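PDB 6LUM: succinate dehydrogenase subunit A from Mycolicibacterium smegmatis MC2 51, which probably oxidises succinate to fumarate as the FAD-carrying flavoprotein subunit of a succinate dehydrogenase complex. Local coordinates for residues Q3-D8 / D190-H195; V468-E473 / G533-E538. One frame throughout, in Å; residues are numbered along the deposited sequence.

In the fold
Both segments of contact 1 precede those of contact 2 along the chain; the two contacts lie on opposite sides of its centre, their own centres about 44 Å and nearest atoms about 34 Å apart. They share no strand, helix or sheet. Contact 1 sits in the FAD-binding part, where strand 3-6 joins strand 191-195 at one edge of a four-stranded mixed sheet; beyond them the chain runs on into strands 9-12 and 198-201 of the parallel sheet. Contact 2, in the C-terminal region, joins the lead-in of helix 472-488 to the loop after helix 503-527. One therefore ties the N-terminus to the nucleotide-binding fold, the other is internal to the C-terminal region.

Contact 1: residues Q3-D8 / D190-H195; sequences QEHRYD and DIHVFH
Residues Q3-R6 and H192-H195 pair in parallel register, making strand 3-6 one edge of the chain's mixed four-stranded sheet in the FAD-binding region. V193 is gripped twice: its N donates to Q3 O, its O accepts H5 N at 2.9 Å. H195 repeats this one step on, N to H5 O and O from Y7 N. On the face bearing Q3, H5, H192 and F194, the H5 ring, its CG set beside the backbone N (chi1 -46°), lies over F194 in an offset stack, centroids 4.4 Å and planes 9° apart. H5 NE2 and H192 ND1 share a 2.9 Å hydrogen bond, either a possible donor, the rings meeting rim to rim. Q3 continues the row: its CG makes a CH-pi contact over the H192 ring, the amide is nearly parallel to that ring, and Q3 NE2 donates to D190 OD2 (3.2 Å). An alanine at H5 would probably leave H192 ND1 without this partner and one face of F194 less covered. On the other face the E4 carboxylate lies beside V193, E4 OE2 to V193 CG2 3.7 Å. With strands 162-172 and 175-185 completing the sheet, the N-terminal strand extends an antiparallel meander inserted in a Rossmann-type FAD-binding fold.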
ATOM      1  N   GLN D   3      -0.811   5.223 -36.609  1.00 16.85           N
ATOM      2  CA  GLN D   3      -0.651   4.327 -35.481  1.00 16.85           C
ATOM      3  C   GLN D   3      -1.940   3.569 -35.215  1.00 16.85           C
ATOM      4  O   GLN D   3      -3.013   3.941 -35.677  1.00 16.85           O
ATOM      5  CB  GLN D   3      -0.203   5.110 -34.264  1.00 16.85           C
ATOM      6  CG  GLN D   3       0.844   6.117 -34.631  1.00 16.85           C
ATOM      7  CD  GLN D   3       1.826   6.355 -33.525  1.00 16.85           C
ATOM      8  OE1 GLN D   3       1.845   5.634 -32.529  1.00 16.85           O
ATOM      9  NE2 GLN D   3       2.663   7.367 -33.693  1.00 16.85           N
ATOM     10  N   GLU D   4      -1.823   2.479 -34.466  1.00 21.77           N
ATOM     11  CA  GLU D   4      -2.931   1.560 -34.259  1.00 21.77           C
ATOM     12  C   GLU D   4      -3.083   1.304 -32.771  1.00 21.77           C
ATOM     13  O   GLU D   4      -2.098   1.002 -32.093  1.00 21.77           O
ATOM     14  CB  GLU D   4      -2.680   0.237 -34.983  1.00 21.77           C
ATOM     15  CG  GLU D   4      -2.587   0.306 -36.499  1.00 21.77           C
ATOM     16  CD  GLU D   4      -3.926   0.431 -37.184  1.00 21.77           C
ATOM     17  OE1 GLU D   4      -4.928  -0.068 -36.626  1.00 21.77           O
ATOM     18  OE2 GLU D   4      -3.969   0.995 -38.300  1.00 21.77           O
ATOM     19  N   HIS D   5      -4.306   1.426 -32.267  1.00 14.84           N
ATOM     20  CA  HIS D   5      -4.611   1.112 -30.886  1.00 14.84           C
ATOM     21  C   HIS D   5      -5.794   0.162 -30.851  1.00 14.84           C
ATOM     22  O   HIS D   5      -6.623   0.145 -31.758  1.00 14.84           O
ATOM     23  CB  HIS D   5      -4.934   2.360 -30.058  1.00 14.84           C
ATOM     24  CG  HIS D   5      -3.980   3.499 -30.247  1.00 14.84           C
ATOM     25  ND1 HIS D   5      -3.126   3.919 -29.256  1.00 14.84           N
ATOM     26  CD2 HIS D   5      -3.781   4.334 -31.292  1.00 14.84           C
ATOM     27  CE1 HIS D   5      -2.426   4.951 -29.690  1.00 14.84           C
ATOM     28  NE2 HIS D   5      -2.804   5.223 -30.922  1.00 14.84           N
ATOM     29  N   ARG D   6      -5.877  -0.620 -29.780  1.00 25.92           N
ATOM     30  CA  ARG D   6      -6.947  -1.598 -29.607  1.00 25.92           C
ATOM     31  C   ARG D   6      -7.544  -1.400 -28.226  1.00 25.92           C
ATOM     32  O   ARG D   6      -6.884  -1.684 -27.225  1.00 25.92           O
ATOM     33  CB  ARG D   6      -6.427  -3.025 -29.761  1.00 25.92           C
ATOM     34  CG  ARG D   6      -6.132  -3.450 -31.180  1.00 25.92           C
ATOM     35  CD  ARG D   6      -7.207  -4.371 -31.701  1.00 25.92           C
ATOM     36  NE  ARG D   6      -6.833  -4.984 -32.968  1.00 25.92           N
ATOM     37  CZ  ARG D   6      -6.822  -6.294 -33.186  1.00 25.92           C
ATOM     38  NH1 ARG D   6      -7.169  -7.130 -32.219  1.00 25.92           N
ATOM     39  NH2 ARG D   6      -6.468  -6.769 -34.370  1.00 25.92           N
ATOM     40  N   TYR D   7      -8.786  -0.937 -28.170  1.00 19.86           N
ATOM     41  CA  TYR D   7      -9.469  -0.680 -26.913  1.00 19.86           C
ATOM     42  C   TYR D   7     -10.852  -1.299 -26.959  1.00 19.86           C
ATOM     43  O   TYR D   7     -11.430  -1.471 -28.028  1.00 19.86           O
ATOM     44  CB  TYR D   7      -9.589   0.820 -26.631  1.00 19.86           C
ATOM     45  CG  TYR D   7      -8.301   1.447 -26.200  1.00 19.86           C
ATOM     46  CD1 TYR D   7      -7.942   1.479 -24.875  1.00 19.86           C
ATOM     47  CD2 TYR D   7      -7.438   1.994 -27.123  1.00 19.86           C
ATOM     48  CE1 TYR D   7      -6.768   2.035 -24.480  1.00 19.86           C
ATOM     49  CE2 TYR D   7      -6.264   2.552 -26.736  1.00 19.86           C
ATOM     50  CZ  TYR D   7      -5.933   2.567 -25.414  1.00 19.86           C
ATOM     51  OH  TYR D   7      -4.750   3.133 -25.022  1.00 19.86           O
ATOM     52  N   ASP D   8     -11.390  -1.627 -25.791  1.00 26.19           N
ATOM     53  CA  ASP D   8     -12.750  -2.139 -25.748  1.00 26.19           C
ATOM     54  C   ASP D   8     -13.749  -1.034 -26.042  1.00 26.19           C
ATOM     55  O   ASP D   8     -14.543  -1.132 -26.981  1.00 26.19           O
ATOM     56  CB  ASP D   8     -13.038  -2.775 -24.392  1.00 26.19           C
ATOM     57  CG  ASP D   8     -12.226  -4.025 -24.155  1.00 26.19           C
ATOM     58  OD1 ASP D   8     -11.794  -4.649 -25.146  1.00 26.19           O
ATOM     59  OD2 ASP D   8     -12.036  -4.404 -22.982  1.00 26.19           O
ATOM     60  N   ASP D 190       0.078  13.130 -36.563  1.00 15.60           N
ATOM     61  CA  ASP D 190      -0.099  11.733 -36.905  1.00 15.60           C
ATOM     62  C   ASP D 190      -1.572  11.376 -36.934  1.00 15.60           C
ATOM     63  O   ASP D 190      -2.386  11.969 -36.231  1.00 15.60           O
ATOM     64  CB  ASP D 190       0.614  10.836 -35.896  1.00 15.60           C
ATOM     65  CG  ASP D 190       2.119  10.853 -36.055  1.00 15.60           C
ATOM     66  OD1 ASP D 190       2.625  11.515 -36.982  1.00 15.60           O
ATOM     67  OD2 ASP D 190       2.805  10.198 -35.247  1.00 15.60           O
ATOM     68  N   ILE D 191      -1.904  10.398 -37.747  1.00 11.40           N
ATOM     69  CA  ILE D 191      -3.229   9.800 -37.760  1.00 11.40           C
ATOM     70  C   ILE D 191      -3.198   8.557 -36.894  1.00 11.40           C
ATOM     71  O   ILE D 191      -2.258   7.763 -36.967  1.00 11.40           O
ATOM     72  CB  ILE D 191      -3.666   9.461 -39.193  1.00 11.40           C
ATOM     73  CG1 ILE D 191      -3.298  10.591 -40.142  1.00 11.40           C
ATOM     74  CG2 ILE D 191      -5.139   9.204 -39.247  1.00 11.40           C
ATOM     75  CD1 ILE D 191      -4.089  11.830 -39.931  1.00 11.40           C
ATOM     76  N   HIS D 192      -4.211   8.390 -36.061  1.00 11.17           N
ATOM     77  CA  HIS D 192      -4.329   7.219 -35.211  1.00 11.17           C
ATOM     78  C   HIS D 192      -5.628   6.510 -35.529  1.00 11.17           C
ATOM     79  O   HIS D 192      -6.624   7.144 -35.867  1.00 11.17           O
ATOM     80  CB  HIS D 192      -4.319   7.578 -33.738  1.00 11.17           C
ATOM     81  CG  HIS D 192      -3.066   8.244 -33.283  1.00 11.17           C
ATOM     82  ND1 HIS D 192      -2.342   7.799 -32.203  1.00 11.17           N
ATOM     83  CD2 HIS D 192      -2.412   9.326 -33.755  1.00 11.17           C
ATOM     84  CE1 HIS D 192      -1.293   8.577 -32.030  1.00 11.17           C
ATOM     85  NE2 HIS D 192      -1.310   9.511 -32.960  1.00 11.17           N
ATOM     86  N   VAL D 193      -5.616   5.190 -35.413  1.00 10.11           N
ATOM     87  CA  VAL D 193      -6.808   4.381 -35.596  1.00 10.11           C
ATOM     88  C   VAL D 193      -7.048   3.635 -34.302  1.00 10.11           C
ATOM     89  O   VAL D 193      -6.224   2.812 -33.901  1.00 10.11           O
ATOM     90  CB  VAL D 193      -6.668   3.403 -36.767  1.00 10.11           C
ATOM     91  CG1 VAL D 193      -8.019   2.873 -37.146  1.00 10.11           C
ATOM     92  CG2 VAL D 193      -6.018   4.080 -37.942  1.00 10.11           C
ATOM     93  N   PHE D 194      -8.158   3.930 -33.644  1.00 11.68           N
ATOM     94  CA  PHE D 194      -8.553   3.244 -32.425  1.00 11.68           C
ATOM     95  C   PHE D 194      -9.592   2.214 -32.810  1.00 11.68           C
ATOM     96  O   PHE D 194     -10.724   2.573 -33.129  1.00 11.68           O
ATOM     97  CB  PHE D 194      -9.129   4.215 -31.402  1.00 11.68           C
ATOM     98  CG  PHE D 194      -8.162   5.243 -30.923  1.00 11.68           C
ATOM     99  CD1 PHE D 194      -7.878   6.352 -31.680  1.00 11.68           C
ATOM    100  CD2 PHE D 194      -7.549   5.102 -29.708  1.00 11.68           C
ATOM    101  CE1 PHE D 194      -6.994   7.280 -31.239  1.00 11.68           C
ATOM    102  CE2 PHE D 194      -6.672   6.030 -29.273  1.00 11.68           C
ATOM    103  CZ  PHE D 194      -6.392   7.118 -30.038  1.00 11.68           C
ATOM    104  N   HIS D 195      -9.220   0.942 -32.803  1.00 21.54           N
ATOM    105  CA  HIS D 195     -10.174  -0.111 -33.097  1.00 21.54           C
ATOM    106  C   HIS D 195     -10.840  -0.538 -31.804  1.00 21.54           C
ATOM    107  O   HIS D 195     -10.164  -0.876 -30.832  1.00 21.54           O
ATOM    108  CB  HIS D 195      -9.495  -1.287 -33.794  1.00 21.54           C
ATOM    109  CG  HIS D 195      -9.469  -1.147 -35.282  1.00 21.54           C
ATOM    110  ND1 HIS D 195     -10.589  -1.321 -36.063  1.00 21.54           N
ATOM    111  CD2 HIS D 195      -8.469  -0.805 -36.129  1.00 21.54           C
ATOM    112  CE1 HIS D 195     -10.282  -1.104 -37.329  1.00 21.54           C
ATOM    113  NE2 HIS D 195      -9.000  -0.794 -37.397  1.00 21.54           N
TER

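Contact 2: residues V468-E473 / G533-E538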
ATOM      1  N   VAL D 468     -34.033  33.767 -35.155  1.00 29.21           N
ATOM      2  CA  VAL D 468     -35.237  33.706 -34.331  1.00 29.21           C
ATOM      3  C   VAL D 468     -36.519  33.690 -35.152  1.00 29.21           C
ATOM      4  O   VAL D 468     -37.437  32.918 -34.858  1.00 29.21           O
ATOM      5  CB  VAL D 468     -35.253  34.870 -33.330  1.00 29.21           C
ATOM      6  CG1 VAL D 468     -36.595  34.961 -32.665  1.00 29.21           C
ATOM      7  CG2 VAL D 468     -34.176  34.676 -32.294  1.00 29.21           C
ATOM      8  N   PHE D 469     -36.598  34.512 -36.194  1.00 36.56           N
ATOM      9  CA  PHE D 469     -37.750  34.520 -37.086  1.00 36.56           C
ATOM     10  C   PHE D 469     -37.322  34.086 -38.478  1.00 36.56           C
ATOM     11  O   PHE D 469     -36.376  34.640 -39.043  1.00 36.56           O
ATOM     12  CB  PHE D 469     -38.403  35.899 -37.138  1.00 36.56           C
ATOM     13  CG  PHE D 469     -39.496  36.084 -36.129  1.00 36.56           C
ATOM     14  CD1 PHE D 469     -39.371  37.016 -35.118  1.00 36.56           C
ATOM     15  CD2 PHE D 469     -40.641  35.313 -36.182  1.00 36.56           C
ATOM     16  CE1 PHE D 469     -40.373  37.179 -34.187  1.00 36.56           C
ATOM     17  CE2 PHE D 469     -41.644  35.474 -35.254  1.00 36.56           C
ATOM     18  CZ  PHE D 469     -41.511  36.408 -34.257  1.00 36.56           C
ATOM     19  N   ARG D 470     -38.031  33.109 -39.035  1.00 27.42           N
ATOM     20  CA  ARG D 470     -37.688  32.523 -40.319  1.00 27.42           C
ATOM     21  C   ARG D 470     -38.847  32.696 -41.281  1.00 27.42           C
ATOM     22  O   ARG D 470     -40.003  32.760 -40.864  1.00 27.42           O
ATOM     23  CB  ARG D 470     -37.346  31.042 -40.174  1.00 27.42           C
ATOM     24  CG  ARG D 470     -36.342  30.781 -39.094  1.00 27.42           C
ATOM     25  CD  ARG D 470     -36.270  29.339 -38.726  1.00 27.42           C
ATOM     26  NE  ARG D 470     -35.781  29.180 -37.370  1.00 27.42           N
ATOM     27  CZ  ARG D 470     -34.962  28.216 -36.987  1.00 27.42           C
ATOM     28  NH1 ARG D 470     -34.529  27.332 -37.862  1.00 27.42           N
ATOM     29  NH2 ARG D 470     -34.563  28.140 -35.733  1.00 27.42           N
ATOM     30  N   THR D 471     -38.532  32.794 -42.563  1.00 35.84           N
ATOM     31  CA  THR D 471     -39.526  32.928 -43.611  1.00 35.84           C
ATOM     32  C   THR D 471     -39.089  32.054 -44.779  1.00 35.84           C
ATOM     33  O   THR D 471     -37.946  31.592 -44.839  1.00 35.84           O
ATOM     34  CB  THR D 471     -39.678  34.397 -44.023  1.00 35.84           C
ATOM     35  OG1 THR D 471     -39.776  35.205 -42.847  1.00 35.84           O
ATOM     36  CG2 THR D 471     -40.933  34.610 -44.838  1.00 35.84           C
ATOM     37  N   GLU D 472     -39.992  31.820 -45.728  1.00 39.72           N
ATOM     38  CA  GLU D 472     -39.617  31.006 -46.875  1.00 39.72           C
ATOM     39  C   GLU D 472     -38.582  31.711 -47.738  1.00 39.72           C
ATOM     40  O   GLU D 472     -37.611  31.090 -48.178  1.00 39.72           O
ATOM     41  CB  GLU D 472     -40.846  30.650 -47.701  1.00 39.72           C
ATOM     42  CG  GLU D 472     -40.523  29.734 -48.863  1.00 39.72           C
ATOM     43  CD  GLU D 472     -41.655  28.793 -49.198  1.00 39.72           C
ATOM     44  OE1 GLU D 472     -42.468  28.492 -48.302  1.00 39.72           O
ATOM     45  OE2 GLU D 472     -41.729  28.347 -50.361  1.00 39.72           O
ATOM     46  N   GLU D 473     -38.760  33.011 -47.978  1.00 42.81           N
ATOM     47  CA  GLU D 473     -37.808  33.733 -48.814  1.00 42.81           C
ATOM     48  C   GLU D 473     -36.448  33.834 -48.143  1.00 42.81           C
ATOM     49  O   GLU D 473     -35.414  33.685 -48.804  1.00 42.81           O
ATOM     50  CB  GLU D 473     -38.342  35.120 -49.150  1.00 42.81           C
ATOM     51  CG  GLU D 473     -39.556  35.103 -50.053  1.00 42.81           C
ATOM     52  CD  GLU D 473     -40.845  34.921 -49.286  1.00 42.81           C
ATOM     53  OE1 GLU D 473     -40.795  34.905 -48.040  1.00 42.81           O
ATOM     54  OE2 GLU D 473     -41.906  34.787 -49.929  1.00 42.81           O
ATOM     55  N   GLY D 533     -42.119  25.705 -30.575  1.00 27.77           N
ATOM     56  CA  GLY D 533     -40.935  25.770 -29.737  1.00 27.77           C
ATOM     57  C   GLY D 533     -39.945  26.799 -30.234  1.00 27.77           C
ATOM     58  O   GLY D 533     -40.280  27.970 -30.433  1.00 27.77           O
ATOM     59  N   GLY D 534     -38.701  26.362 -30.432  1.00 27.02           N
ATOM     60  CA  GLY D 534     -37.654  27.258 -30.886  1.00 27.02           C
ATOM     61  C   GLY D 534     -37.767  27.662 -32.337  1.00 27.02           C
ATOM     62  O   GLY D 534     -37.225  28.699 -32.724  1.00 27.02           O
ATOM     63  N   HIS D 535     -38.461  26.873 -33.147  1.00 24.19           N
ATOM     64  CA  HIS D 535     -38.601  27.144 -34.571  1.00 24.19           C
ATOM     65  C   HIS D 535     -39.871  27.951 -34.794  1.00 24.19           C
ATOM     66  O   HIS D 535     -40.976  27.420 -34.692  1.00 24.19           O
ATOM     67  CB  HIS D 535     -38.630  25.837 -35.353  1.00 24.19           C
ATOM     68  CG  HIS D 535     -39.115  25.979 -36.756  1.00 24.19           C
ATOM     69  ND1 HIS D 535     -40.437  25.829 -37.101  1.00 24.19           N
ATOM     70  CD2 HIS D 535     -38.457  26.248 -37.902  1.00 24.19           C
ATOM     71  CE1 HIS D 535     -40.575  26.010 -38.399  1.00 24.19           C
ATOM     72  NE2 HIS D 535     -39.387  26.267 -38.911  1.00 24.19           N
ATOM     73  N   ALA D 536     -39.718  29.231 -35.097  1.00 29.09           N
ATOM     74  CA  ALA D 536     -40.837  30.101 -35.411  1.00 29.09           C
ATOM     75  C   ALA D 536     -40.771  30.509 -36.871  1.00 29.09           C
ATOM     76  O   ALA D 536     -39.687  30.721 -37.412  1.00 29.09           O
ATOM     77  CB  ALA D 536     -40.830  31.347 -34.531  1.00 29.09           C
ATOM     78  N   ARG D 537     -41.931  30.620 -37.506  1.00 34.09           N
ATOM     79  CA  ARG D 537     -41.998  31.007 -38.908  1.00 34.09           C
ATOM     80  C   ARG D 537     -43.093  32.043 -39.079  1.00 34.09           C
ATOM     81  O   ARG D 537     -44.248  31.788 -38.736  1.00 34.09           O
ATOM     82  CB  ARG D 537     -42.253  29.799 -39.806  1.00 34.09           C
ATOM     83  CG  ARG D 537     -41.014  28.980 -40.041  1.00 34.09           C
ATOM     84  CD  ARG D 537     -41.141  28.095 -41.247  1.00 34.09           C
ATOM     85  NE  ARG D 537     -41.620  28.815 -42.412  1.00 34.09           N
ATOM     86  CZ  ARG D 537     -41.541  28.345 -43.647  1.00 34.09           C
ATOM     87  NH1 ARG D 537     -42.005  29.054 -44.658  1.00 34.09           N
ATOM     88  NH2 ARG D 537     -40.999  27.163 -43.871  1.00 34.09           N
ATOM     89  N   GLU D 538     -42.723  33.208 -39.612  1.00 46.88           N
ATOM     90  CA  GLU D 538     -43.699  34.256 -39.876  1.00 46.88           C
ATOM     91  C   GLU D 538     -44.679  33.870 -40.970  1.00 46.88           C
ATOM     92  O   GLU D 538     -45.732  34.502 -41.091  1.00 46.88           O
ATOM     93  CB  GLU D 538     -42.993  35.548 -40.271  1.00 46.88           C
ATOM     94  CG  GLU D 538     -41.940  36.007 -39.295  1.00 46.88           C
ATOM     95  CD  GLU D 538     -41.252  37.274 -39.753  1.00 46.88           C
ATOM     96  OE1 GLU D 538     -40.150  37.178 -40.331  1.00 46.88           O
ATOM     97  OE2 GLU D 538     -41.814  38.368 -39.540  1.00 46.88           O
TER
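R470 and R537 face each other at a single backbone bridge, which joins the lead-in to helix 472-488 with the loop after helix 503-527 in the fumarate reductase flavoprotein C-terminal region.

R470 runs extended from CG to NE, its CB and CG lying by A536 O. Its CD reaches H535 CD2 at 3.9 Å, and H535 CD2 also sits over one face of the R470 guanidinium, the imidazole being turned 65° from the guanidinium plane. A525 of helix 503-527 and F242 of strand 240-243 also touch R470.

R537 bends at chi3 (49°), which swings NE out of the line of its chain. R537 NH1 ends up 3.6 Å from E472 CB and 3.7 Å from E472 OE1. The latter is a long salt bridge: OE1 lies in the guanidinium plane, at its edge, while the carboxylate itself stands nearly perpendicular to that plane. D539 offers R537 NH1 a second, weak ion pair, and L526 of helix 503-527 packs against both E472 and R537.

E538 meets F469, and the two side chains cross at about a right angle. The touching atoms are E538 CG and F469 CD2, 3.4 Å apart, so the aliphatic part of the glutamate meets the ring. E538 OE1 goes on to lie near T471 OG1, at an angle poor for a hydrogen bond. A536 CB also lies by the F469 ring, 4.3 Å from F469 CE2, and V295 and L296 of helix 287-299 pack on the phenylalanine.

Two backbone bonds of unequal quality span the bridge: R470 N to A536 O is weak at 3.3 Å, whereas E538 N donates to R470 O at 3.0 Å.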